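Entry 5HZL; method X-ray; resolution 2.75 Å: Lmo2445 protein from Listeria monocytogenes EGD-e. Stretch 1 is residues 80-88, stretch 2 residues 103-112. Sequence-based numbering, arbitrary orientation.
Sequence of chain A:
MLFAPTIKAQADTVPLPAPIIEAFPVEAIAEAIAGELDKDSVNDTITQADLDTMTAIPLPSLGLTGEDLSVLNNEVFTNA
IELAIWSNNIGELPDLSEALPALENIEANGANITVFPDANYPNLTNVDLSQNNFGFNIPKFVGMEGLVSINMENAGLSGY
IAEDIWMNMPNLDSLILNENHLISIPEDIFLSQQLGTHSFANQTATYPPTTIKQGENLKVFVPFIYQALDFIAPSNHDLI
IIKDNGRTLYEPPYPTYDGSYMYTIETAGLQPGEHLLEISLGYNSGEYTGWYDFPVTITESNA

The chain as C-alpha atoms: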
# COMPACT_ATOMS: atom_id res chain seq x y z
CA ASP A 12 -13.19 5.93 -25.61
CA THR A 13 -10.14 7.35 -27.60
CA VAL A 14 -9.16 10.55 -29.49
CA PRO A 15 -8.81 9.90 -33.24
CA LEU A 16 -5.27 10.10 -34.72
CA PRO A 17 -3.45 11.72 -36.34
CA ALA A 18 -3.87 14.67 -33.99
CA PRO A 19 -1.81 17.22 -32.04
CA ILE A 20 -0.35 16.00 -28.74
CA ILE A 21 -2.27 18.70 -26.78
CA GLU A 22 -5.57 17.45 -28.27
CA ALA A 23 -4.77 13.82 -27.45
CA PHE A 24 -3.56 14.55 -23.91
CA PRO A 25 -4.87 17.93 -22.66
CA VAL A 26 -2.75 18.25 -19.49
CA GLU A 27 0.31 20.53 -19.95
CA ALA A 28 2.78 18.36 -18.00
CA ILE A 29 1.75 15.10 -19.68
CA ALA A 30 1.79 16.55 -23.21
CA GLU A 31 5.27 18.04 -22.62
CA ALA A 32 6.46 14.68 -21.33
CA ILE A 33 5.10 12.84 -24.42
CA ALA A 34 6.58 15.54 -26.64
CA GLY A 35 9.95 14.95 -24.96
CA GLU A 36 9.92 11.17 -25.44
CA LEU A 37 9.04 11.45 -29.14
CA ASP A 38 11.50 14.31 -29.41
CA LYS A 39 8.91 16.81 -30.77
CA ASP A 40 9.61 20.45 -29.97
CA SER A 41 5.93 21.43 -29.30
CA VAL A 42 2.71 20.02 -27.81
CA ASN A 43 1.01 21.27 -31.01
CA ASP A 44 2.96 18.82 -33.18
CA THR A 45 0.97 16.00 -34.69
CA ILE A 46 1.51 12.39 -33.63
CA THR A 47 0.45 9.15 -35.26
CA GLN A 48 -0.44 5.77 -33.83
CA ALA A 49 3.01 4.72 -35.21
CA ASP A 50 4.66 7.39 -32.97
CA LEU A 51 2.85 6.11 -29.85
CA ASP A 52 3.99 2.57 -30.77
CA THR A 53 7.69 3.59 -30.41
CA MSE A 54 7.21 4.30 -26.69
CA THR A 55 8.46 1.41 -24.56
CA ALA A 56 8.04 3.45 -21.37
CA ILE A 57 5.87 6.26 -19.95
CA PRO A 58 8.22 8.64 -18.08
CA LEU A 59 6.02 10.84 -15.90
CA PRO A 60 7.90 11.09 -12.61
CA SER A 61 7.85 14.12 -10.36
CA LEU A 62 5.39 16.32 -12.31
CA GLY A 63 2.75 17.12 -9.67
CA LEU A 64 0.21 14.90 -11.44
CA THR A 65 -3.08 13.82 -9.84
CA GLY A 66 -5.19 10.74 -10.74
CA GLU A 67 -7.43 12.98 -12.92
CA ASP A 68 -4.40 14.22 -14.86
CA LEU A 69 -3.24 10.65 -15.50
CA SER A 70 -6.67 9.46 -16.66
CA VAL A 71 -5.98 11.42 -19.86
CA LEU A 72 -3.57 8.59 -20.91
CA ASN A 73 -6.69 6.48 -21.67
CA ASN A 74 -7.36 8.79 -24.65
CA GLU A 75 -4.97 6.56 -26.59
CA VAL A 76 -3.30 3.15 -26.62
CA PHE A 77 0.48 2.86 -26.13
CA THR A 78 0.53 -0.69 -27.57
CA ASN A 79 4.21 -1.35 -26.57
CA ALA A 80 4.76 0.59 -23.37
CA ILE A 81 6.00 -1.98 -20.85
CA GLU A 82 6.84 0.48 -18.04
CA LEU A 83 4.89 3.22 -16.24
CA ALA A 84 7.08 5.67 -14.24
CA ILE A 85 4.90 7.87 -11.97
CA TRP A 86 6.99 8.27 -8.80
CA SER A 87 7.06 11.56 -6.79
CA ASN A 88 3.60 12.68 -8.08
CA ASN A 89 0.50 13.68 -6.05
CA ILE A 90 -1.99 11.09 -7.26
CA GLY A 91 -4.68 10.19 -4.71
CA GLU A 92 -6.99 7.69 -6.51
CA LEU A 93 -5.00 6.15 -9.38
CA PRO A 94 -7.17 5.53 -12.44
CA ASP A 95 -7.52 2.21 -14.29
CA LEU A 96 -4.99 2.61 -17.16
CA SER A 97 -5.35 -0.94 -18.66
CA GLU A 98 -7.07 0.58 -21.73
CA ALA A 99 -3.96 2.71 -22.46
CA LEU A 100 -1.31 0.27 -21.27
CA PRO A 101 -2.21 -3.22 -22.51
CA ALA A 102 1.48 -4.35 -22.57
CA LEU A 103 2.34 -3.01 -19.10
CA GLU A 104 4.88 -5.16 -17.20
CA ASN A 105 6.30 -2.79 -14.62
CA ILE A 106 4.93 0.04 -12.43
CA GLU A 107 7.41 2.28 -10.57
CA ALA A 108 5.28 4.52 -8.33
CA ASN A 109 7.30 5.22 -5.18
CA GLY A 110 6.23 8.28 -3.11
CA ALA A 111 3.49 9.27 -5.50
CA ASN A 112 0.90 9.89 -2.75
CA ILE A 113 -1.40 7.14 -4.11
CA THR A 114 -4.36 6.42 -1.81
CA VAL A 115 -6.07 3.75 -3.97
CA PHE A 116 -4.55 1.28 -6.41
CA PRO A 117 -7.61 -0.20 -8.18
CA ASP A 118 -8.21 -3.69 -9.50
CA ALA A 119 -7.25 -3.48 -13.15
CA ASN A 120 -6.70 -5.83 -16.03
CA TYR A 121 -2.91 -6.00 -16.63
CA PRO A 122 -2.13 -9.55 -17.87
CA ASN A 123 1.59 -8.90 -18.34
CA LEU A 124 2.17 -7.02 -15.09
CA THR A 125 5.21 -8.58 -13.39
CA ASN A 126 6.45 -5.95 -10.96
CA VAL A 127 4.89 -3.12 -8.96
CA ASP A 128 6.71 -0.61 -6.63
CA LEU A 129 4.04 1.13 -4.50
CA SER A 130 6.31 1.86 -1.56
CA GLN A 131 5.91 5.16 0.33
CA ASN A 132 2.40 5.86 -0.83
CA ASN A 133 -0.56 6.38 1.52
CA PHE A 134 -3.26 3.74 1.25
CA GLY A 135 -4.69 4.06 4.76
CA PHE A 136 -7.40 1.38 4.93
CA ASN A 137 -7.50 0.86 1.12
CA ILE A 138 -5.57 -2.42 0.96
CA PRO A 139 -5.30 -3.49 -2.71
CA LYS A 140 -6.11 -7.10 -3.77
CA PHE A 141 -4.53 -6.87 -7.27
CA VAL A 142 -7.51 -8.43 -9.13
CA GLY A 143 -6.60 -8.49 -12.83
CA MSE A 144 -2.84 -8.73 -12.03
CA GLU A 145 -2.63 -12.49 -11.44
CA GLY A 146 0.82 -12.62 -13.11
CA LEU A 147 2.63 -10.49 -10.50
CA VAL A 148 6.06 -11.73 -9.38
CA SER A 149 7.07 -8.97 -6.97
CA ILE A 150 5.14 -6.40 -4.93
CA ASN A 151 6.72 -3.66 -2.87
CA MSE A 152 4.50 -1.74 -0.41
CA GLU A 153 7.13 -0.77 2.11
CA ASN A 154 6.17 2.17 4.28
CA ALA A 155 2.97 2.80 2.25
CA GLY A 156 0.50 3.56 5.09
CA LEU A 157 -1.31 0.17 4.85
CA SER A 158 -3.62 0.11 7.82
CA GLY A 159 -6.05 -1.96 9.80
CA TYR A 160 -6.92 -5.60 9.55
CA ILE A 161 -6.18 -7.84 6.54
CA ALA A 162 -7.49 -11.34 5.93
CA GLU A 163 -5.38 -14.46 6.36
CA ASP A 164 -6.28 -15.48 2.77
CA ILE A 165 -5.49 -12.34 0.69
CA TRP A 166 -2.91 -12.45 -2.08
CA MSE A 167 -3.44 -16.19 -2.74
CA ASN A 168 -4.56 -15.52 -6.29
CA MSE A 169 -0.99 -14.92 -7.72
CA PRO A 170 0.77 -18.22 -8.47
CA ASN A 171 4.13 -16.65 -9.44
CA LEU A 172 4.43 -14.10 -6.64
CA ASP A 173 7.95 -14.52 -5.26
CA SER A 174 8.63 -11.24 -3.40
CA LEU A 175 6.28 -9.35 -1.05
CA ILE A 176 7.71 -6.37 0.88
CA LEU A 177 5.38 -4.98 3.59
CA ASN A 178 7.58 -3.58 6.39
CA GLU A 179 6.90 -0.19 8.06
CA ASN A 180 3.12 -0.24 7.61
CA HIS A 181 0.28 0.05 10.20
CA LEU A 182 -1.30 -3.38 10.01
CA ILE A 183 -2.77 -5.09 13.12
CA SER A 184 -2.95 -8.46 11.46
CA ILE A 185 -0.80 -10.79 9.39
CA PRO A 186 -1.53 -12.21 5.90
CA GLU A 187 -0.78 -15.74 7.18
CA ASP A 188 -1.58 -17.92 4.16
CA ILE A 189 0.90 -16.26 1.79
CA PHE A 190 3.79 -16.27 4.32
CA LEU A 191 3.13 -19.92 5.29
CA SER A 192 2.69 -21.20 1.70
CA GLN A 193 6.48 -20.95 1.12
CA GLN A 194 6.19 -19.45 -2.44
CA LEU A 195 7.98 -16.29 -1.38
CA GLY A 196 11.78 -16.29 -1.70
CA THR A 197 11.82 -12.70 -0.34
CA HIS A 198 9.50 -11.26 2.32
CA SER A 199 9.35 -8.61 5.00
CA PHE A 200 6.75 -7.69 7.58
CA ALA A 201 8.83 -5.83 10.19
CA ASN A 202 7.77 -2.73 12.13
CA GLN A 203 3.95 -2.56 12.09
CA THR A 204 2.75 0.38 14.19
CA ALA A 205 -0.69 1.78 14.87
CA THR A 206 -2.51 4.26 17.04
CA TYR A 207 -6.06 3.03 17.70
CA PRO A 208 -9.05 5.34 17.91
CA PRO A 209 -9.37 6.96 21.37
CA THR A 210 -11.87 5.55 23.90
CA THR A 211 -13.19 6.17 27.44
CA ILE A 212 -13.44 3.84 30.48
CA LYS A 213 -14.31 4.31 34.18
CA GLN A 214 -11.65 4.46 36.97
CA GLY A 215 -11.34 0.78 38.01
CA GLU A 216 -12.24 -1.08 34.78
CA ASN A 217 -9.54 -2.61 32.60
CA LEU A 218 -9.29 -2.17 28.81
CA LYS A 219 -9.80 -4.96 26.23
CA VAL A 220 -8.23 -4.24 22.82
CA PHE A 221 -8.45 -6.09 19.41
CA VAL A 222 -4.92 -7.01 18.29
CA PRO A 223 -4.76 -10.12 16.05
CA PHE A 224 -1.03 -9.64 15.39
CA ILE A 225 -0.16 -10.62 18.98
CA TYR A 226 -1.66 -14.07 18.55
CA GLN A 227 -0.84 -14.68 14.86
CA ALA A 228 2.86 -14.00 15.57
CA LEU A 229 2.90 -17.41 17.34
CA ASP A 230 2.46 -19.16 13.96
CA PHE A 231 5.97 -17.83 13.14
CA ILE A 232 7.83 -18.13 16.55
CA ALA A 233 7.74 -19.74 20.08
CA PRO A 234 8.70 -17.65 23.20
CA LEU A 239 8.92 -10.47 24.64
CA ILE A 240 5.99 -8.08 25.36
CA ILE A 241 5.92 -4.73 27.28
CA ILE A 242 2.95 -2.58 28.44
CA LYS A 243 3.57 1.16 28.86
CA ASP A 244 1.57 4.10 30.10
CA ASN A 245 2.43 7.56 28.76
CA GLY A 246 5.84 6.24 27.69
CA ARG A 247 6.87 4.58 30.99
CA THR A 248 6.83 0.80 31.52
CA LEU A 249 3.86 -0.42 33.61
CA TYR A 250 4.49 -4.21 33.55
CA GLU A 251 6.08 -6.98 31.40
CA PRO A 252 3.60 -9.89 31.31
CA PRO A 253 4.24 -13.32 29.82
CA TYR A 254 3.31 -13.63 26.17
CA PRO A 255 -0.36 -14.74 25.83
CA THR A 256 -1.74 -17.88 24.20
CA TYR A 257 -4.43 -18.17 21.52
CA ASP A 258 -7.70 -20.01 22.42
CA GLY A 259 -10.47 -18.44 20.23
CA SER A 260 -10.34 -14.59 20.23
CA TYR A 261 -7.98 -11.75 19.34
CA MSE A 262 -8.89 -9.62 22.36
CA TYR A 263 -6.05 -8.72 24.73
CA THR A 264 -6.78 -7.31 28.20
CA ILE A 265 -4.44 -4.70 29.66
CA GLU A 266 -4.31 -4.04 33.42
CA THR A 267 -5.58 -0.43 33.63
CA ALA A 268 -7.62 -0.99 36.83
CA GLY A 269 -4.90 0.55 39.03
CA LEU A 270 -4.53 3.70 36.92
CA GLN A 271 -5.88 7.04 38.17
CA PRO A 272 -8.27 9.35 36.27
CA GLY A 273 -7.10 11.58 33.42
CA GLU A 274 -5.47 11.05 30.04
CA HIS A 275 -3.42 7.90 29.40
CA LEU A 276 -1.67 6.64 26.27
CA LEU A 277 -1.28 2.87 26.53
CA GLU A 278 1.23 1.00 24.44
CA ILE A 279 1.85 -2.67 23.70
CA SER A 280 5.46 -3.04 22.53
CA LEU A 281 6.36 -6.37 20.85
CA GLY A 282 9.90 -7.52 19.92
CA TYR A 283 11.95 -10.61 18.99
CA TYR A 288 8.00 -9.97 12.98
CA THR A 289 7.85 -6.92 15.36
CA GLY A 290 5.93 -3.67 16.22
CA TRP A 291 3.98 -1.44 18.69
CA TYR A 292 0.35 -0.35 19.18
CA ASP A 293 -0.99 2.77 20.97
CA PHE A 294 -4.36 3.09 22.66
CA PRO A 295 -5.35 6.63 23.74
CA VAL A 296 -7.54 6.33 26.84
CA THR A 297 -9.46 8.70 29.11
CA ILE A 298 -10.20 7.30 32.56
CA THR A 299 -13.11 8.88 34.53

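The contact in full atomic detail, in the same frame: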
# COMPACT_ATOMS: atom_id res chain seq x y z
N ALA A 80 4.20 0.05 -24.58
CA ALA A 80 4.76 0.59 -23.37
C ALA A 80 4.73 -0.50 -22.31
O ALA A 80 3.66 -0.96 -21.92
CB ALA A 80 3.97 1.81 -22.93
N ILE A 81 5.90 -0.94 -21.87
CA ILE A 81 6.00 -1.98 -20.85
C ILE A 81 6.27 -1.43 -19.45
O ILE A 81 6.21 -2.19 -18.50
CB ILE A 81 7.04 -3.08 -21.18
CG1 ILE A 81 8.49 -2.55 -21.20
CG2 ILE A 81 6.69 -3.76 -22.50
CD1 ILE A 81 9.53 -3.64 -21.36
N GLU A 82 6.54 -0.13 -19.33
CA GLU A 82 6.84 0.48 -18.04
C GLU A 82 6.12 1.80 -17.83
O GLU A 82 6.10 2.64 -18.72
CB GLU A 82 8.34 0.72 -17.95
CG GLU A 82 8.82 1.49 -16.72
CD GLU A 82 10.33 1.75 -16.72
OE1 GLU A 82 10.72 2.94 -16.67
OE2 GLU A 82 11.13 0.78 -16.82
N LEU A 83 5.56 1.98 -16.64
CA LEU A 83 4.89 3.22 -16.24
C LEU A 83 5.69 3.80 -15.06
O LEU A 83 5.76 3.18 -14.00
CB LEU A 83 3.46 2.94 -15.80
CG LEU A 83 2.70 4.16 -15.28
CD1 LEU A 83 2.66 5.27 -16.32
CD2 LEU A 83 1.29 3.75 -14.87
N ALA A 84 6.29 4.97 -15.26
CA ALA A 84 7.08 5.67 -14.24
C ALA A 84 6.30 6.89 -13.73
O ALA A 84 6.25 7.92 -14.42
CB ALA A 84 8.40 6.09 -14.84
N ILE A 85 5.69 6.78 -12.55
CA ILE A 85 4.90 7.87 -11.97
C ILE A 85 5.28 8.24 -10.54
O ILE A 85 4.48 8.81 -9.80
CB ILE A 85 3.38 7.55 -12.03
CG1 ILE A 85 3.07 6.22 -11.35
CG2 ILE A 85 2.89 7.52 -13.47
CD1 ILE A 85 1.61 5.86 -11.33
N TRP A 86 6.52 7.96 -10.16
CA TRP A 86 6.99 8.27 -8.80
C TRP A 86 7.14 9.77 -8.54
O TRP A 86 7.39 10.53 -9.45
CB TRP A 86 8.28 7.50 -8.48
CG TRP A 86 9.39 7.55 -9.52
CD1 TRP A 86 9.58 6.68 -10.54
CD2 TRP A 86 10.46 8.50 -9.59
NE1 TRP A 86 10.69 7.03 -11.27
CE2 TRP A 86 11.26 8.14 -10.70
CE3 TRP A 86 10.82 9.62 -8.83
CZ2 TRP A 86 12.40 8.85 -11.08
CZ3 TRP A 86 11.97 10.34 -9.21
CH2 TRP A 86 12.74 9.95 -10.32
N SER A 87 6.98 10.16 -7.27
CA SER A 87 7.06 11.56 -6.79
C SER A 87 5.94 12.50 -7.31
O SER A 87 6.14 13.70 -7.44
CB SER A 87 8.47 12.15 -6.99
OG SER A 87 9.42 11.47 -6.19
N ASN A 88 4.78 11.93 -7.63
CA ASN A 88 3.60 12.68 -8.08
C ASN A 88 2.67 12.89 -6.90
O ASN A 88 3.06 12.60 -5.78
CB ASN A 88 2.93 12.00 -9.28
CG ASN A 88 3.62 12.33 -10.59
OD1 ASN A 88 3.80 13.50 -10.93
ND2 ASN A 88 3.97 11.31 -11.36
N LEU A 103 1.66 -3.37 -20.34
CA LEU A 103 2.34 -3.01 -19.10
C LEU A 103 2.89 -4.20 -18.32
O LEU A 103 2.18 -5.17 -18.07
CB LEU A 103 1.39 -2.19 -18.22
CG LEU A 103 2.05 -1.47 -17.03
CD1 LEU A 103 3.17 -0.55 -17.50
CD2 LEU A 103 0.98 -0.69 -16.28
N GLU A 104 4.17 -4.11 -17.96
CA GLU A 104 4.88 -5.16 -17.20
C GLU A 104 5.45 -4.67 -15.89
O GLU A 104 5.66 -5.48 -14.97
CB GLU A 104 6.08 -5.69 -18.00
CG GLU A 104 5.75 -6.24 -19.37
CD GLU A 104 6.96 -6.74 -20.14
OE1 GLU A 104 8.08 -6.78 -19.58
OE2 GLU A 104 6.77 -7.10 -21.33
N ASN A 105 5.69 -3.37 -15.78
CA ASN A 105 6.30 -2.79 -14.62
C ASN A 105 5.77 -1.42 -14.23
O ASN A 105 5.69 -0.54 -15.06
CB ASN A 105 7.77 -2.65 -14.96
CG ASN A 105 8.58 -2.06 -13.84
OD1 ASN A 105 8.21 -2.17 -12.67
ND2 ASN A 105 9.70 -1.44 -14.18
N ILE A 106 5.41 -1.25 -12.96
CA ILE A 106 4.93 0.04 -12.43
C ILE A 106 5.89 0.51 -11.33
O ILE A 106 6.05 -0.17 -10.33
CB ILE A 106 3.50 -0.05 -11.84
CG1 ILE A 106 2.50 -0.31 -12.96
CG2 ILE A 106 3.13 1.24 -11.10
CD1 ILE A 106 1.05 -0.36 -12.52
N GLU A 107 6.50 1.67 -11.53
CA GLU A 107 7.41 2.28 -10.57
C GLU A 107 6.73 3.55 -10.09
O GLU A 107 6.79 4.59 -10.74
CB GLU A 107 8.77 2.54 -11.20
CG GLU A 107 9.56 1.25 -11.43
CD GLU A 107 10.87 1.45 -12.18
OE1 GLU A 107 11.05 2.50 -12.86
OE2 GLU A 107 11.72 0.53 -12.11
N ALA A 108 6.07 3.44 -8.93
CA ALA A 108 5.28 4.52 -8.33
C ALA A 108 5.58 4.85 -6.87
O ALA A 108 4.68 5.08 -6.08
CB ALA A 108 3.81 4.17 -8.49
N ASN A 109 6.86 4.88 -6.54
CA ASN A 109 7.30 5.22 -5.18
C ASN A 109 6.97 6.68 -4.83
O ASN A 109 7.13 7.56 -5.67
CB ASN A 109 8.83 5.07 -5.08
CG ASN A 109 9.37 5.52 -3.73
OD1 ASN A 109 9.87 6.63 -3.61
ND2 ASN A 109 9.20 4.71 -2.71
N GLY A 110 6.53 6.92 -3.59
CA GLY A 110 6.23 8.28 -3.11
C GLY A 110 5.43 9.16 -4.02
O GLY A 110 5.75 10.33 -4.22
N ALA A 111 4.37 8.59 -4.58
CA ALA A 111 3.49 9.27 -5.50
C ALA A 111 2.16 9.66 -4.86
O ALA A 111 1.21 10.02 -5.56
CB ALA A 111 3.25 8.37 -6.69
N ASN A 112 2.10 9.57 -3.53
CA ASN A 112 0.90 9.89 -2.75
C ASN A 112 -0.41 9.21 -3.22
O ASN A 112 -1.49 9.82 -3.17
CB ASN A 112 0.71 11.41 -2.63
CG ASN A 112 -0.32 11.79 -1.58
OD1 ASN A 112 -0.49 11.09 -0.58
ND2 ASN A 112 -0.98 12.91 -1.78
O HOH W 1 9.37 9.02 -5.05

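Two short parallel strands, 82-84 and 105-107, lie side by side in register and are joined mainly by backbone hydrogen bonds, with apolar packing on one face of the sheet and polar side chains on the other. The strand axes run 8° apart and approach to 4.9 Å, and the two stretches together bury 767 Å². E82 pairs with N105, L83 with I106 and A84 with E107.

The ladder starts before the strands proper: I81 O accepts from two successive amides, E104 N at 2.9 Å and N105 N at 3.0 Å, the latter at a more bent N-H...O angle of 138°. L83 then bonds through both of its backbone polar atoms, L83 N to N105 O and L83 O to E107 N, each at 3.0 Å and nearly straight. I85 N continues the series to E107 O at 3.0 Å. This alternation, in which one residue reaches the two neighbours of its partner, is the signature of parallel pairing. A weaker CA-H...O contact, E82 CA to N105 O at 3.4 Å, lies beside the ladder.

L83 and I106 point to the same, buried face, where L83 CB lies 4.4 Å from I106 CG1. L103 joins them: its CA-CB bond points away from stretch 1, but the end of the side chain comes back, bringing CD1 to 3.9 Å from L83 CB. Beyond the strands, I85 CG1 meets A108 CB at 3.6 Å, and the small A111 side chain sets its CB 3.4 Å from I85 O.

E82, A84, N105 and E107 share the other face. There E82 OE1 and E107 OE1 come within 3.8 Å, a proximity of like charges that adds no attraction of its own.

After the strands the backbones still meet. S87 N donates to N109 O at 3.1 Å, and water 1 reinforces this junction, donating to N109 O at 2.7 Å and N109 OD1 at 2.8 Å while hydrogen-bonded to S87 OG at 2.7 Å. The W86 ring has E107 O at its edge, near the ring plane. S87 CA makes a CA-H...O contact of 3.1 Å with G110 O; G110 has a positive phi of 46°, a conformation that favours glycine. Within stretch 1, N88 ND2 donates to I85 O at 3.0 Å, tying the side chain back across the turn. N88 O and A111 O are 3.2 Å apart, but both are acceptors and no hydrogen bond joins them; A111 CA instead offers N88 O a CA-H...O contact at 3.4 Å.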